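PDB 6RJ1: Mgp-operon protein 3 from Mycoplasma pneumoniae, which probably acts as a cell-surface adhesin of this human pathogen, an immunodominant extracellular protein that may bind host sugars. Local coordinates for residues T15-F20 / D928-L933. Numbering follows the deposited sequence.
Sequences TPYTPF and DLTGIL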
# COMPACT_ATOMS: atom_id res chain seq x y z
N THR A 15 21.73 14.69 13.80
CA THR A 15 22.71 15.75 14.07
C THR A 15 22.13 17.17 13.83
O THR A 15 21.50 17.41 12.80
CB THR A 15 24.03 15.47 13.29
OG1 THR A 15 24.62 14.24 13.71
CG2 THR A 15 25.07 16.56 13.44
N PRO A 16 22.36 18.12 14.77
CA PRO A 16 21.87 19.49 14.55
C PRO A 16 22.84 20.31 13.70
O PRO A 16 24.01 20.43 14.04
CB PRO A 16 21.72 20.06 15.97
CG PRO A 16 22.63 19.23 16.82
CD PRO A 16 23.08 18.01 16.05
N TYR A 17 22.35 20.86 12.58
CA TYR A 17 23.14 21.68 11.68
C TYR A 17 22.76 23.14 11.86
O TYR A 17 21.57 23.46 11.99
CB TYR A 17 22.95 21.23 10.22
CG TYR A 17 23.77 20.01 9.86
CD1 TYR A 17 23.29 18.73 10.12
CD2 TYR A 17 25.01 20.13 9.26
CE1 TYR A 17 24.03 17.60 9.78
CE2 TYR A 17 25.76 19.01 8.92
CZ TYR A 17 25.27 17.74 9.18
OH TYR A 17 26.01 16.63 8.85
N THR A 18 23.76 24.03 11.87
CA THR A 18 23.55 25.47 12.01
C THR A 18 23.30 26.10 10.63
O THR A 18 23.69 25.49 9.62
CB THR A 18 24.77 26.11 12.70
OG1 THR A 18 25.93 25.98 11.87
CG2 THR A 18 25.02 25.57 14.10
N PRO A 19 22.74 27.33 10.54
CA PRO A 19 22.60 27.96 9.21
C PRO A 19 23.95 28.38 8.59
O PRO A 19 23.97 29.02 7.54
CB PRO A 19 21.65 29.13 9.49
CG PRO A 19 21.91 29.50 10.89
CD PRO A 19 22.24 28.22 11.61
N PHE A 20 25.08 27.98 9.22
CA PHE A 20 26.44 28.15 8.71
C PHE A 20 26.83 26.87 7.93
O PHE A 20 27.95 26.79 7.43
CB PHE A 20 27.42 28.33 9.86
CG PHE A 20 27.60 29.73 10.38
CD1 PHE A 20 27.85 30.79 9.50
CD2 PHE A 20 27.61 29.99 11.74
CE1 PHE A 20 28.05 32.08 9.98
CE2 PHE A 20 27.82 31.28 12.22
CZ PHE A 20 28.05 32.32 11.34
N ASP A 928 26.93 11.42 -2.66
CA ASP A 928 26.07 10.91 -1.60
C ASP A 928 25.58 12.05 -0.75
O ASP A 928 26.37 12.80 -0.19
CB ASP A 928 26.79 9.84 -0.76
CG ASP A 928 27.06 8.57 -1.54
OD1 ASP A 928 26.07 7.93 -2.00
OD2 ASP A 928 28.25 8.22 -1.71
N LEU A 929 24.26 12.21 -0.67
CA LEU A 929 23.62 13.30 0.04
C LEU A 929 23.52 13.12 1.57
O LEU A 929 22.99 12.11 2.05
CB LEU A 929 22.24 13.53 -0.57
CG LEU A 929 21.38 14.61 0.06
CD1 LEU A 929 21.71 15.98 -0.50
CD2 LEU A 929 19.94 14.30 -0.15
N THR A 930 24.00 14.14 2.33
CA THR A 930 23.90 14.20 3.79
C THR A 930 22.52 14.79 4.15
O THR A 930 21.89 14.37 5.13
CB THR A 930 25.06 15.03 4.37
OG1 THR A 930 26.29 14.46 3.94
CG2 THR A 930 25.03 15.11 5.88
N GLY A 931 22.09 15.75 3.34
CA GLY A 931 20.81 16.42 3.49
C GLY A 931 20.81 17.80 2.87
O GLY A 931 21.81 18.26 2.32
N ILE A 932 19.65 18.45 2.94
CA ILE A 932 19.41 19.80 2.42
C ILE A 932 18.89 20.71 3.54
O ILE A 932 17.92 20.37 4.23
CB ILE A 932 18.47 19.77 1.17
CG1 ILE A 932 19.06 18.88 0.06
CG2 ILE A 932 18.19 21.20 0.64
CD1 ILE A 932 18.10 18.26 -0.81
N LEU A 933 19.54 21.87 3.72
CA LEU A 933 19.16 22.85 4.74
C LEU A 933 18.45 24.05 4.11
O LEU A 933 19.07 24.74 3.31
CB LEU A 933 20.38 23.37 5.52
CG LEU A 933 21.37 22.37 6.11
CD1 LEU A 933 22.54 23.09 6.72
CD2 LEU A 933 20.74 21.48 7.16
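Two small antiparallel sheets from opposite ends of the chain meet here: Tyr17, on the central strand of the N-terminal sheet, lies against Thr930 and Leu933 of an outer strand of the four-stranded sheet near the C terminus. Leu933 reaches the base of the tyrosine, its CD2 3.8 Å from CB of Tyr17. Its other methyl, CD1, sits 3.9 Å from the carbonyl O of Thr18, so this buried, branched residue meets Tyr17 and Thr18 at once, where strand 13-17 gives way to loop. With CG of Tyr17 anti to its own carbonyl carbon (chi1 -79°), the ring extends along the contact, long enough to run from Leu933 at its CB to Thr930, where OH of Tyr17 stands 3.5 Å from CG2 of Thr930. The Tyr17 and Thr930 side chains cross at about a right angle, and Leu933 CD2 and Thr930 CG2 approach the ring obliquely. Thr930 and Gly931 form a classic beta bulge opposite Ile943. Gly931 suits this place because its positive phi of 155° is readily adopted without a side chain, while Thr930 offers a compact methyl to the tyrosine. Leu933 also touches Tyr6 and Leu8 of strand 6-10, adding apolar contacts with a second strand of the N-terminal sheet.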